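Local coordinates for protein prolyl oligopeptidase (Novosphingobium capsulatum, PDB 1YR2) that probably hydrolyses oligopeptides on the carboxyl side of proline, and less readily of alanine, as a serine endopeptidase of the prolyl oligopeptidase family, at residues E99-A104 and F510-D515; I478-D483 and N561-R566; G568-G573 and A711-F716. All coordinates share one frame; numbering follows the deposited sequence.

Overall arrangement
The three contacts lie on the same side of the chain's centre, in and around the alpha/beta-hydrolase domain, and illustrate how a central sheet and its surrounding helices are tied together. Contacts 2 and 3 both reach that sheet, with centres about 14 Å apart, and meet where T564 CG2 lies 3.7 Å from L569 N. Contact 1 is centred about 18 Å from contact 2 but is joined to it by a salt bridge, D515 OD1 to R481 NH1 at 3.1 Å. Toward contact 3, about 15 Å away between centres, W513 CZ3 packs 3.8 Å from A714 N. G573 of contact 3 begins a GxSxG sequence, probably the nucleophile elbow of the active site.

Contact 1: residues E99-A104 and F510-D515; sequences EKRMKA and FMTWID
R101 reaches from helix 95-105 to D515, just past the end of helix 508-514, and takes hold of one carboxylate oxygen side-on. NE lies 2.8 Å from D515 OD2 and NH2 lies 3.0 Å from the same OD2, which sits almost exactly in the guanidinium plane. The two flat groups are nevertheless turned 69° against each other: NE comes to the anti side of OD2, whereas NH2 meets it nearly end-on. The bend of the arginine chain at chi2 (70°) lets its long arm present this edge. D515 OD1 has its own mate in R481, and R101 NH2 also binds T453 OG1, so a small polar network holds both groups. A leucine in place of R101 would probably leave D515 OD2 without either of these donors and its charge less well balanced. One turn earlier, T512 lies alongside helix 95-105: its OG1, hydrogen-bonded to A508 O, touches M102 CB at 3.3 Å, and its CG2 lies 4.1 Å from R101 CB. M102 crosses T512 at about a right angle and runs on to helix 699-717. This is helix-to-helix packing of the kind by which the N-terminal region of prolyl oligopeptidases, preceding the propeller blades, completes the hydrolase domain.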
ATOM      1  N   GLU A  99      12.028 -20.090  -6.970  1.00 16.80           N
ATOM      2  CA  GLU A  99      12.918 -19.451  -5.988  1.00 18.80           C
ATOM      3  C   GLU A  99      13.952 -18.564  -6.692  1.00 18.08           C
ATOM      4  O   GLU A  99      14.263 -17.499  -6.212  1.00 17.49           O
ATOM      5  CB  GLU A  99      13.661 -20.443  -5.115  1.00 19.15           C
ATOM      6  CG  GLU A  99      14.507 -19.771  -4.036  1.00 25.90           C
ATOM      7  CD  GLU A  99      15.281 -20.746  -3.137  1.00 35.78           C
ATOM      8  OE1 GLU A  99      16.247 -21.404  -3.612  1.00 42.41           O
ATOM      9  OE2 GLU A  99      14.937 -20.844  -1.927  1.00 44.08           O
ATOM     10  N   LYS A 100      14.480 -19.056  -7.807  1.00 17.98           N
ATOM     11  CA  LYS A 100      15.483 -18.329  -8.573  1.00 18.40           C
ATOM     12  C   LYS A 100      14.857 -17.055  -9.188  1.00 17.16           C
ATOM     13  O   LYS A 100      15.499 -16.006  -9.182  1.00 17.05           O
ATOM     14  CB  LYS A 100      16.037 -19.212  -9.672  1.00 18.62           C
ATOM     15  CG  LYS A 100      17.115 -18.594 -10.547  1.00 21.95           C
ATOM     16  CD  LYS A 100      17.559 -19.600 -11.624  1.00 26.35           C
ATOM     17  CE  LYS A 100      18.123 -18.891 -12.867  1.00 30.68           C
ATOM     18  NZ  LYS A 100      19.542 -18.510 -12.687  1.00 31.93           N
ATOM     19  N   ARG A 101      13.664 -17.171  -9.758  1.00 15.68           N
ATOM     20  CA  ARG A 101      13.008 -16.005 -10.326  1.00 15.92           C
ATOM     21  C   ARG A 101      12.765 -14.953  -9.240  1.00 14.26           C
ATOM     22  O   ARG A 101      13.071 -13.765  -9.449  1.00 14.54           O
ATOM     23  CB  ARG A 101      11.690 -16.357 -11.009  1.00 16.47           C
ATOM     24  CG  ARG A 101      11.122 -15.221 -11.846  1.00 18.67           C
ATOM     25  CD  ARG A 101      11.950 -14.971 -13.074  1.00 18.60           C
ATOM     26  NE  ARG A 101      11.731 -13.675 -13.678  1.00 20.98           N
ATOM     27  CZ  ARG A 101      12.448 -12.573 -13.412  1.00 20.79           C
ATOM     28  NH1 ARG A 101      13.348 -12.525 -12.412  1.00 19.46           N
ATOM     29  NH2 ARG A 101      12.172 -11.472 -14.069  1.00 22.14           N
ATOM     30  N   MET A 102      12.225 -15.367  -8.097  1.00 13.05           N
ATOM     31  CA  MET A 102      11.856 -14.419  -7.056  1.00 15.27           C
ATOM     32  C   MET A 102      13.081 -13.708  -6.488  1.00 16.16           C
ATOM     33  O   MET A 102      13.058 -12.504  -6.355  1.00 17.52           O
ATOM     34  CB  MET A 102      11.098 -15.037  -5.912  1.00 14.88           C
ATOM     35  CG  MET A 102      10.595 -13.940  -4.964  1.00 21.57           C
ATOM     36  SD  MET A 102       9.335 -14.508  -3.972  1.00 31.16           S
ATOM     37  CE  MET A 102       9.007 -12.913  -2.905  1.00 27.77           C
ATOM     38  N   LYS A 103      14.140 -14.455  -6.198  1.00 16.92           N
ATOM     39  CA  LYS A 103      15.371 -13.860  -5.719  1.00 18.45           C
ATOM     40  C   LYS A 103      15.814 -12.746  -6.704  1.00 18.04           C
ATOM     41  O   LYS A 103      16.247 -11.691  -6.293  1.00 18.68           O
ATOM     42  CB  LYS A 103      16.469 -14.922  -5.603  1.00 20.16           C
ATOM     43  CG  LYS A 103      16.416 -15.808  -4.343  1.00 25.32           C
ATOM     44  CD  LYS A 103      17.723 -16.665  -4.182  1.00 30.08           C
ATOM     45  CE  LYS A 103      17.581 -17.728  -3.083  1.00 33.15           C
ATOM     46  NZ  LYS A 103      18.514 -18.912  -3.285  1.00 33.44           N
ATOM     47  N   ALA A 104      15.712 -12.989  -7.997  1.00 17.14           N
ATOM     48  CA  ALA A 104      16.246 -12.054  -8.974  1.00 17.85           C
ATOM     49  C   ALA A 104      15.383 -10.771  -9.086  1.00 18.31           C
ATOM     50  O   ALA A 104      15.890  -9.750  -9.544  1.00 18.86           O
ATOM     51  CB  ALA A 104      16.381 -12.705 -10.305  1.00 17.87           C
ATOM     52  N   PHE A 510       3.853 -11.978  -6.640  1.00 12.77           N
ATOM     53  CA  PHE A 510       2.880 -12.150  -7.740  1.00 12.55           C
ATOM     54  C   PHE A 510       3.589 -12.102  -9.085  1.00 12.41           C
ATOM     55  O   PHE A 510       3.248 -12.873  -9.996  1.00 11.09           O
ATOM     56  CB  PHE A 510       1.735 -11.174  -7.693  1.00 14.53           C
ATOM     57  CG  PHE A 510       0.837 -11.359  -6.473  1.00 17.28           C
ATOM     58  CD1 PHE A 510       0.669 -12.626  -5.882  1.00 19.59           C
ATOM     59  CD2 PHE A 510       0.206 -10.287  -5.920  1.00 21.22           C
ATOM     60  CE1 PHE A 510      -0.111 -12.777  -4.707  1.00 23.67           C
ATOM     61  CE2 PHE A 510      -0.609 -10.438  -4.778  1.00 22.55           C
ATOM     62  CZ  PHE A 510      -0.748 -11.667  -4.172  1.00 22.39           C
ATOM     63  N   MET A 511       4.606 -11.273  -9.188  1.00 11.73           N
ATOM     64  CA  MET A 511       5.368 -11.155 -10.440  1.00 10.70           C
ATOM     65  C   MET A 511       6.102 -12.440 -10.799  1.00 11.39           C
ATOM     66  O   MET A 511       6.290 -12.758 -11.983  1.00 10.02           O
ATOM     67  CB  MET A 511       6.347 -10.008 -10.341  1.00 10.74           C
ATOM     68  CG  MET A 511       7.022  -9.618 -11.649  1.00 14.24           C
ATOM     69  SD  MET A 511       5.795  -8.914 -12.821  1.00 22.76           S
ATOM     70  CE  MET A 511       6.467  -9.588 -14.179  1.00 22.08           C
ATOM     71  N   THR A 512       6.547 -13.159  -9.780  1.00 10.83           N
ATOM     72  CA  THR A 512       7.215 -14.442  -9.967  1.00 11.91           C
ATOM     73  C   THR A 512       6.258 -15.401 -10.698  1.00 11.06           C
ATOM     74  O   THR A 512       6.668 -16.121 -11.623  1.00 11.43           O
ATOM     75  CB  THR A 512       7.639 -15.033  -8.579  1.00 12.10           C
ATOM     76  OG1 THR A 512       8.580 -14.166  -7.942  1.00 15.07           O
ATOM     77  CG2 THR A 512       8.349 -16.424  -8.716  1.00 14.05           C
ATOM     78  N   TRP A 513       5.005 -15.467 -10.241  1.00  9.52           N
ATOM     79  CA  TRP A 513       4.009 -16.317 -10.874  1.00 10.26           C
ATOM     80  C   TRP A 513       3.754 -15.878 -12.309  1.00 10.20           C
ATOM     81  O   TRP A 513       3.801 -16.703 -13.208  1.00 11.57           O
ATOM     82  CB  TRP A 513       2.693 -16.288 -10.104  1.00  9.42           C
ATOM     83  CG  TRP A 513       1.601 -17.124 -10.594  1.00  9.18           C
ATOM     84  CD1 TRP A 513       0.579 -16.753 -11.394  1.00 11.90           C
ATOM     85  CD2 TRP A 513       1.378 -18.512 -10.281  1.00 12.56           C
ATOM     86  NE1 TRP A 513      -0.262 -17.813 -11.610  1.00 10.85           N
ATOM     87  CE2 TRP A 513       0.201 -18.905 -10.935  1.00 11.93           C
ATOM     88  CE3 TRP A 513       2.046 -19.441  -9.493  1.00 12.08           C
ATOM     89  CZ2 TRP A 513      -0.340 -20.177 -10.815  1.00 13.52           C
ATOM     90  CZ3 TRP A 513       1.499 -20.731  -9.361  1.00 14.81           C
ATOM     91  CH2 TRP A 513       0.336 -21.082 -10.037  1.00 13.90           C
ATOM     92  N   ILE A 514       3.504 -14.595 -12.520  1.00 11.54           N
ATOM     93  CA  ILE A 514       3.191 -14.070 -13.864  1.00 12.19           C
ATOM     94  C   ILE A 514       4.359 -14.268 -14.834  1.00 13.25           C
ATOM     95  O   ILE A 514       4.162 -14.679 -15.988  1.00 13.85           O
ATOM     96  CB  ILE A 514       2.828 -12.601 -13.764  1.00 13.29           C
ATOM     97  CG1 ILE A 514       1.584 -12.405 -12.846  1.00 13.80           C
ATOM     98  CG2 ILE A 514       2.651 -12.005 -15.180  1.00 14.99           C
ATOM     99  CD1 ILE A 514       1.498 -11.019 -12.226  1.00 14.54           C
ATOM    100  N   ASP A 515       5.582 -14.011 -14.357  1.00 14.09           N
ATOM    101  CA  ASP A 515       6.764 -14.191 -15.186  1.00 13.84           C
ATOM    102  C   ASP A 515       7.311 -15.610 -15.173  1.00 14.22           C
ATOM    103  O   ASP A 515       8.434 -15.866 -15.655  1.00 12.78           O
ATOM    104  CB  ASP A 515       7.814 -13.176 -14.843  1.00 14.43           C
ATOM    105  CG  ASP A 515       8.854 -13.032 -15.954  1.00 16.81           C
ATOM    106  OD1 ASP A 515       8.507 -13.131 -17.158  1.00 16.87           O
ATOM    107  OD2 ASP A 515      10.035 -12.829 -15.706  1.00 17.94           O
TER

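Contact 2: residues I478-D483 and N561-R566; sequences IVRRKD and NGVTPR
Two torsions in R480 bring its guanidinium to V563: CG stands opposite the carbonyl carbon (chi1 -75°), and a bend at chi3 (-67°) folds the end of the chain back across the strand face it shares with I478. On the facing loop, V563 turns CG1 opposite its own backbone N (chi1 -179°), directing this methyl against both strand residues. CG1 of V563 is 4.0 Å from I478 CG2 and equally 4.0 Å from R480 NH1, which it approaches obliquely. I478 CG2 also lies over one face of the guanidinium, 3.5 Å above its plane and toward the rim. A water completes the join. It accepts from R480 NH1 at 2.9 Å, at the edge and in the plane of the group, and donates to V563 O at 2.7 Å. With NH2 paired to E462 as well, the guanidinium is fixed in its rotation and the loop carbonyl is satisfied. R481, next along the strand, grips D483 through two nitrogens, an almost straight bond from NE to OD1 (2.8 Å) and one from NH2 to OD2 (2.9 Å), and its NH1 pairs with D515. The contact thus ties the loop between helix 544-560 and strand 569-574 to strand 473-481, the antiparallel second strand that marks the alpha/beta-hydrolase sheet.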
ATOM      1  N   ILE A 478      -6.817  -8.775 -14.139  1.00 10.19           N
ATOM      2  CA  ILE A 478      -6.208  -9.996 -14.680  1.00 11.45           C
ATOM      3  C   ILE A 478      -4.893  -9.587 -15.312  1.00 10.96           C
ATOM      4  O   ILE A 478      -4.862  -8.667 -16.149  1.00 11.44           O
ATOM      5  CB  ILE A 478      -7.152 -10.571 -15.757  1.00 11.35           C
ATOM      6  CG1 ILE A 478      -8.466 -10.996 -15.126  1.00 13.24           C
ATOM      7  CG2 ILE A 478      -6.525 -11.826 -16.422  1.00 12.47           C
ATOM      8  CD1 ILE A 478      -9.545 -11.132 -16.135  1.00 18.87           C
ATOM      9  N   VAL A 479      -3.811 -10.251 -14.934  1.00 11.00           N
ATOM     10  CA  VAL A 479      -2.486  -9.804 -15.289  1.00 10.32           C
ATOM     11  C   VAL A 479      -1.771 -10.979 -15.888  1.00 11.27           C
ATOM     12  O   VAL A 479      -1.687 -12.031 -15.292  1.00 10.47           O
ATOM     13  CB  VAL A 479      -1.695  -9.359 -14.040  1.00 10.27           C
ATOM     14  CG1 VAL A 479      -0.377  -8.730 -14.472  1.00 11.56           C
ATOM     15  CG2 VAL A 479      -2.490  -8.369 -13.245  1.00 11.85           C
ATOM     16  N   ARG A 480      -1.280 -10.801 -17.092  1.00 11.59           N
ATOM     17  CA  ARG A 480      -0.641 -11.903 -17.826  1.00 11.94           C
ATOM     18  C   ARG A 480       0.495 -11.394 -18.666  1.00 12.15           C
ATOM     19  O   ARG A 480       0.427 -10.301 -19.237  1.00 12.15           O
ATOM     20  CB  ARG A 480      -1.637 -12.523 -18.776  1.00 12.85           C
ATOM     21  CG  ARG A 480      -2.663 -13.392 -18.081  1.00 12.51           C
ATOM     22  CD  ARG A 480      -3.782 -13.882 -18.976  1.00 11.57           C
ATOM     23  NE  ARG A 480      -4.643 -12.792 -19.439  1.00 16.08           N
ATOM     24  CZ  ARG A 480      -5.784 -13.005 -20.072  1.00 18.25           C
ATOM     25  NH1 ARG A 480      -6.178 -14.244 -20.324  1.00 18.38           N
ATOM     26  NH2 ARG A 480      -6.526 -11.987 -20.488  1.00 19.56           N
ATOM     27  N   ARG A 481       1.536 -12.195 -18.756  1.00 12.20           N
ATOM     28  CA  ARG A 481       2.558 -11.964 -19.742  1.00 12.28           C
ATOM     29  C   ARG A 481       1.989 -12.088 -21.182  1.00 12.60           C
ATOM     30  O   ARG A 481       1.010 -12.774 -21.407  1.00 11.53           O
ATOM     31  CB  ARG A 481       3.700 -12.950 -19.486  1.00 11.95           C
ATOM     32  CG  ARG A 481       5.025 -12.561 -20.090  1.00 12.71           C
ATOM     33  CD  ARG A 481       6.111 -13.497 -19.579  1.00  9.88           C
ATOM     34  NE  ARG A 481       5.787 -14.895 -19.870  1.00 11.01           N
ATOM     35  CZ  ARG A 481       6.426 -15.936 -19.376  1.00 12.26           C
ATOM     36  NH1 ARG A 481       7.380 -15.751 -18.483  1.00 16.21           N
ATOM     37  NH2 ARG A 481       6.074 -17.172 -19.710  1.00 12.96           N
ATOM     38  N   LYS A 482       2.622 -11.394 -22.130  1.00 13.06           N
ATOM     39  CA  LYS A 482       2.104 -11.258 -23.489  1.00 14.43           C
ATOM     40  C   LYS A 482       2.283 -12.527 -24.372  1.00 14.33           C
ATOM     41  O   LYS A 482       1.845 -12.552 -25.532  1.00 14.51           O
ATOM     42  CB  LYS A 482       2.707 -10.018 -24.192  1.00 13.75           C
ATOM     43  CG  LYS A 482       2.131  -8.727 -23.699  1.00 14.96           C
ATOM     44  CD  LYS A 482       2.616  -7.508 -24.473  1.00 15.80           C
ATOM     45  CE  LYS A 482       1.934  -6.240 -23.928  1.00 16.19           C
ATOM     46  NZ  LYS A 482       2.574  -5.064 -24.537  1.00 19.00           N
ATOM     47  N   ASP A 483       2.915 -13.569 -23.836  1.00 13.80           N
ATOM     48  CA  ASP A 483       2.809 -14.888 -24.447  1.00 14.08           C
ATOM     49  C   ASP A 483       1.489 -15.625 -24.136  1.00 13.79           C
ATOM     50  O   ASP A 483       1.193 -16.628 -24.744  1.00 12.62           O
ATOM     51  CB  ASP A 483       4.024 -15.780 -24.132  1.00 13.48           C
ATOM     52  CG  ASP A 483       4.215 -16.059 -22.676  1.00 15.00           C
ATOM     53  OD1 ASP A 483       3.805 -15.262 -21.797  1.00 11.45           O
ATOM     54  OD2 ASP A 483       4.795 -17.098 -22.315  1.00 13.85           O
ATOM     55  N   ASN A 561     -14.762 -17.736 -18.957  1.00 14.53           N
ATOM     56  CA  ASN A 561     -14.351 -16.751 -19.936  1.00 15.90           C
ATOM     57  C   ASN A 561     -12.978 -17.014 -20.523  1.00 15.47           C
ATOM     58  O   ASN A 561     -12.407 -16.158 -21.183  1.00 16.74           O
ATOM     59  CB  ASN A 561     -14.492 -15.348 -19.348  1.00 15.03           C
ATOM     60  CG  ASN A 561     -15.932 -14.971 -19.190  1.00 18.66           C
ATOM     61  OD1 ASN A 561     -16.530 -14.467 -20.144  1.00 20.26           O
ATOM     62  ND2 ASN A 561     -16.551 -15.359 -18.051  1.00 16.37           N
ATOM     63  N   GLY A 562     -12.475 -18.228 -20.319  1.00 15.68           N
ATOM     64  CA  GLY A 562     -11.252 -18.658 -20.967  1.00 15.12           C
ATOM     65  C   GLY A 562      -9.926 -18.155 -20.437  1.00 15.39           C
ATOM     66  O   GLY A 562      -8.873 -18.345 -21.104  1.00 15.07           O
ATOM     67  N   VAL A 563      -9.921 -17.541 -19.243  1.00 13.80           N
ATOM     68  CA  VAL A 563      -8.656 -17.161 -18.597  1.00 13.91           C
ATOM     69  C   VAL A 563      -7.943 -18.346 -17.958  1.00 14.50           C
ATOM     70  O   VAL A 563      -6.720 -18.400 -17.975  1.00 15.66           O
ATOM     71  CB  VAL A 563      -8.866 -16.102 -17.506  1.00 12.77           C
ATOM     72  CG1 VAL A 563      -7.560 -15.704 -16.855  1.00 12.39           C
ATOM     73  CG2 VAL A 563      -9.543 -14.885 -18.105  1.00 13.99           C
ATOM     74  N   THR A 564      -8.722 -19.302 -17.444  1.00 15.42           N
ATOM     75  CA  THR A 564      -8.233 -20.404 -16.608  1.00 14.84           C
ATOM     76  C   THR A 564      -8.862 -21.733 -16.991  1.00 13.99           C
ATOM     77  O   THR A 564     -10.064 -21.790 -17.196  1.00 14.12           O
ATOM     78  CB  THR A 564      -8.639 -20.089 -15.154  1.00 14.97           C
ATOM     79  OG1 THR A 564      -8.162 -18.777 -14.836  1.00 16.78           O
ATOM     80  CG2 THR A 564      -7.958 -21.054 -14.138  1.00 16.17           C
ATOM     81  N   PRO A 565      -8.087 -22.812 -17.037  1.00 13.75           N
ATOM     82  CA  PRO A 565      -8.687 -24.140 -17.242  1.00 14.35           C
ATOM     83  C   PRO A 565      -9.583 -24.519 -16.095  1.00 14.23           C
ATOM     84  O   PRO A 565      -9.410 -24.042 -14.964  1.00 11.62           O
ATOM     85  CB  PRO A 565      -7.479 -25.086 -17.339  1.00 15.09           C
ATOM     86  CG  PRO A 565      -6.287 -24.233 -17.569  1.00 15.68           C
ATOM     87  CD  PRO A 565      -6.619 -22.872 -16.983  1.00 14.10           C
ATOM     88  N   ARG A 566     -10.545 -25.383 -16.381  1.00 14.37           N
ATOM     89  CA  ARG A 566     -11.454 -25.902 -15.365  1.00 15.35           C
ATOM     90  C   ARG A 566     -10.744 -26.373 -14.092  1.00 14.86           C
ATOM     91  O   ARG A 566     -11.209 -26.103 -12.969  1.00 13.24           O
ATOM     92  CB  ARG A 566     -12.297 -27.050 -15.951  1.00 16.61           C
ATOM     93  CG  ARG A 566     -13.322 -27.646 -15.009  1.00 20.10           C
ATOM     94  CD  ARG A 566     -14.287 -26.625 -14.474  1.00 25.23           C
ATOM     95  NE  ARG A 566     -15.135 -27.131 -13.405  1.00 27.56           N
ATOM     96  CZ  ARG A 566     -14.837 -27.150 -12.109  1.00 29.01           C
ATOM     97  NH1 ARG A 566     -13.665 -26.697 -11.656  1.00 25.05           N
ATOM     98  NH2 ARG A 566     -15.725 -27.658 -11.258  1.00 29.06           N
TER
HETATM   99  O   HOH W   1      -5.148 -16.869 -19.599  1.00 22.54           O

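Contact 3: residues G568-G573 and A711-F716; sequences GLAIEG and AFLAHF
L713 of helix 699-717 inserts its branched end between A570 and E572, two residues that alternate along strand 569-574. Its CG lies opposite the carbonyl carbon (chi1 -57°) and chi2 is extended (-178°), a common leucine conformation that sends the two methyls to different neighbours. CD2 settles on the alanine, 4.1 Å from A570 CB, while CD1 reaches E572, 4.1 Å from its OE1. The leucine CB itself also touches A570, at 4.1 Å from A570 CB. The lone methyl of the alanine lets the helix come close to the strand, with A570 CA and L713 CA only 6.2 Å apart. E572 carries its CG opposite the backbone N (chi1 -169°) and stretches on from there, crossing L713 at about a right angle. Its meeting with the methyl is a van der Waals touch, not a polar one.

Around the helix, the aromatic side chains form a second layer of contacts. F716, one turn on from F712, sets its CD2 over the centre of the F712 ring, 4.1 Å above the plane. H715 brings CD2 over a face of F716, 3.7 Å above it and displaced toward the rim, while its ND1 is bonded to E94.

Both phenylalanines reach helix 72-89 and strand 649-654, so helix 699-717 is wedged between its neighbours. Strand 569-574 runs in the middle of the sheet, bonded through A570 to T490 and L492 and through I571 to A594; I571 turns away from L713 and packs on helix 576-587. The strand is therefore sandwiched, with helix 699-717 covering one face and helix 576-587, beyond the probable nucleophile elbow, the other.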
ATOM      1  N   GLY A 568      -7.472 -25.646 -13.286  1.00 14.83           N
ATOM      2  CA  GLY A 568      -6.254 -24.859 -13.149  1.00 14.40           C
ATOM      3  C   GLY A 568      -6.368 -23.619 -12.281  1.00 13.02           C
ATOM      4  O   GLY A 568      -5.540 -22.732 -12.420  1.00 11.84           O
ATOM      5  N   LEU A 569      -7.361 -23.541 -11.415  1.00 12.69           N
ATOM      6  CA  LEU A 569      -7.508 -22.386 -10.522  1.00 12.72           C
ATOM      7  C   LEU A 569      -6.925 -22.609  -9.123  1.00 12.98           C
ATOM      8  O   LEU A 569      -7.289 -23.565  -8.412  1.00 14.41           O
ATOM      9  CB  LEU A 569      -8.998 -22.006 -10.412  1.00 13.26           C
ATOM     10  CG  LEU A 569      -9.336 -20.745  -9.646  1.00 11.71           C
ATOM     11  CD1 LEU A 569      -8.625 -19.521 -10.175  1.00 11.20           C
ATOM     12  CD2 LEU A 569     -10.826 -20.558  -9.679  1.00 13.05           C
ATOM     13  N   ALA A 570      -6.000 -21.752  -8.726  1.00 12.24           N
ATOM     14  CA  ALA A 570      -5.478 -21.715  -7.360  1.00 11.75           C
ATOM     15  C   ALA A 570      -5.904 -20.415  -6.690  1.00 12.26           C
ATOM     16  O   ALA A 570      -6.010 -19.377  -7.343  1.00 12.63           O
ATOM     17  CB  ALA A 570      -3.966 -21.787  -7.355  1.00 11.65           C
ATOM     18  N   ILE A 571      -6.093 -20.449  -5.363  1.00 12.22           N
ATOM     19  CA  ILE A 571      -6.507 -19.246  -4.641  1.00 11.67           C
ATOM     20  C   ILE A 571      -5.599 -19.006  -3.459  1.00 13.50           C
ATOM     21  O   ILE A 571      -5.104 -19.946  -2.854  1.00 11.48           O
ATOM     22  CB  ILE A 571      -7.972 -19.346  -4.170  1.00 12.26           C
ATOM     23  CG1 ILE A 571      -8.254 -20.690  -3.453  1.00 12.04           C
ATOM     24  CG2 ILE A 571      -8.873 -19.182  -5.345  1.00 13.71           C
ATOM     25  CD1 ILE A 571      -9.635 -20.767  -2.760  1.00 14.24           C
ATOM     26  N   GLU A 572      -5.348 -17.737  -3.148  1.00 13.24           N
ATOM     27  CA  GLU A 572      -4.472 -17.381  -2.026  1.00 15.14           C
ATOM     28  C   GLU A 572      -5.128 -16.199  -1.328  1.00 14.10           C
ATOM     29  O   GLU A 572      -5.789 -15.371  -1.971  1.00 13.07           O
ATOM     30  CB  GLU A 572      -3.087 -16.981  -2.566  1.00 17.11           C
ATOM     31  CG  GLU A 572      -2.027 -16.839  -1.484  1.00 27.51           C
ATOM     32  CD  GLU A 572      -0.576 -16.576  -1.980  1.00 31.74           C
ATOM     33  OE1 GLU A 572      -0.223 -16.874  -3.147  1.00 35.18           O
ATOM     34  OE2 GLU A 572       0.221 -16.034  -1.172  1.00 40.53           O
ATOM     35  N   GLY A 573      -4.868 -16.101  -0.020  1.00 13.99           N
ATOM     36  CA  GLY A 573      -5.313 -14.987   0.777  1.00 14.21           C
ATOM     37  C   GLY A 573      -4.700 -15.081   2.157  1.00 13.75           C
ATOM     38  O   GLY A 573      -4.237 -16.159   2.539  1.00 14.31           O
ATOM     39  N   ALA A 711       5.318 -23.206  -5.678  1.00 11.95           N
ATOM     40  CA  ALA A 711       5.620 -24.538  -6.218  1.00 12.02           C
ATOM     41  C   ALA A 711       4.439 -25.486  -5.966  1.00 11.78           C
ATOM     42  O   ALA A 711       4.073 -26.267  -6.851  1.00 11.91           O
ATOM     43  CB  ALA A 711       6.868 -25.088  -5.552  1.00 12.38           C
ATOM     44  N   PHE A 712       3.870 -25.433  -4.761  1.00 11.28           N
ATOM     45  CA  PHE A 712       2.686 -26.255  -4.405  1.00 11.37           C
ATOM     46  C   PHE A 712       1.517 -25.896  -5.323  1.00 11.89           C
ATOM     47  O   PHE A 712       0.921 -26.746  -5.987  1.00 12.48           O
ATOM     48  CB  PHE A 712       2.358 -26.032  -2.936  1.00 12.15           C
ATOM     49  CG  PHE A 712       1.261 -26.890  -2.391  1.00 13.44           C
ATOM     50  CD1 PHE A 712      -0.044 -26.438  -2.388  1.00 14.25           C
ATOM     51  CD2 PHE A 712       1.549 -28.074  -1.769  1.00 13.01           C
ATOM     52  CE1 PHE A 712      -1.039 -27.232  -1.813  1.00 13.43           C
ATOM     53  CE2 PHE A 712       0.556 -28.875  -1.181  1.00 13.58           C
ATOM     54  CZ  PHE A 712      -0.716 -28.459  -1.209  1.00 13.22           C
ATOM     55  N   LEU A 713       1.177 -24.628  -5.384  1.00 12.22           N
ATOM     56  CA  LEU A 713       0.080 -24.191  -6.269  1.00 11.86           C
ATOM     57  C   LEU A 713       0.347 -24.525  -7.751  1.00 13.17           C
ATOM     58  O   LEU A 713      -0.577 -24.917  -8.481  1.00 15.07           O
ATOM     59  CB  LEU A 713      -0.187 -22.685  -6.118  1.00 12.52           C
ATOM     60  CG  LEU A 713      -0.513 -22.207  -4.697  1.00 11.97           C
ATOM     61  CD1 LEU A 713      -0.805 -20.683  -4.683  1.00 13.44           C
ATOM     62  CD2 LEU A 713      -1.703 -22.984  -4.106  1.00 16.02           C
ATOM     63  N   ALA A 714       1.575 -24.323  -8.217  1.00 12.80           N
ATOM     64  CA  ALA A 714       1.937 -24.688  -9.600  1.00 13.16           C
ATOM     65  C   ALA A 714       1.775 -26.168  -9.888  1.00 13.25           C
ATOM     66  O   ALA A 714       1.300 -26.548 -10.929  1.00 13.99           O
ATOM     67  CB  ALA A 714       3.391 -24.315  -9.893  1.00 13.58           C
ATOM     68  N   HIS A 715       2.228 -26.988  -8.964  1.00 14.03           N
ATOM     69  CA  HIS A 715       2.181 -28.449  -9.120  1.00 14.47           C
ATOM     70  C   HIS A 715       0.729 -28.895  -9.329  1.00 14.96           C
ATOM     71  O   HIS A 715       0.424 -29.621 -10.271  1.00 14.13           O
ATOM     72  CB  HIS A 715       2.763 -29.103  -7.885  1.00 15.93           C
ATOM     73  CG  HIS A 715       2.866 -30.589  -7.991  1.00 15.01           C
ATOM     74  ND1 HIS A 715       3.754 -31.206  -8.846  1.00 20.03           N
ATOM     75  CD2 HIS A 715       2.183 -31.580  -7.371  1.00 18.69           C
ATOM     76  CE1 HIS A 715       3.624 -32.520  -8.740  1.00 19.75           C
ATOM     77  NE2 HIS A 715       2.685 -32.777  -7.846  1.00 19.69           N
ATOM     78  N   PHE A 716      -0.184 -28.333  -8.523  1.00 14.52           N
ATOM     79  CA  PHE A 716      -1.571 -28.774  -8.530  1.00 14.70           C
ATOM     80  C   PHE A 716      -2.448 -28.049  -9.569  1.00 16.10           C
ATOM     81  O   PHE A 716      -3.581 -28.473  -9.809  1.00 15.92           O
ATOM     82  CB  PHE A 716      -2.141 -28.719  -7.106  1.00 15.25           C
ATOM     83  CG  PHE A 716      -1.636 -29.828  -6.272  1.00 13.52           C
ATOM     84  CD1 PHE A 716      -2.079 -31.132  -6.517  1.00 15.44           C
ATOM     85  CD2 PHE A 716      -0.650 -29.623  -5.310  1.00 12.64           C
ATOM     86  CE1 PHE A 716      -1.523 -32.219  -5.816  1.00 18.57           C
ATOM     87  CE2 PHE A 716      -0.124 -30.694  -4.589  1.00 16.71           C
ATOM     88  CZ  PHE A 716      -0.555 -31.987  -4.842  1.00 18.32           C
TER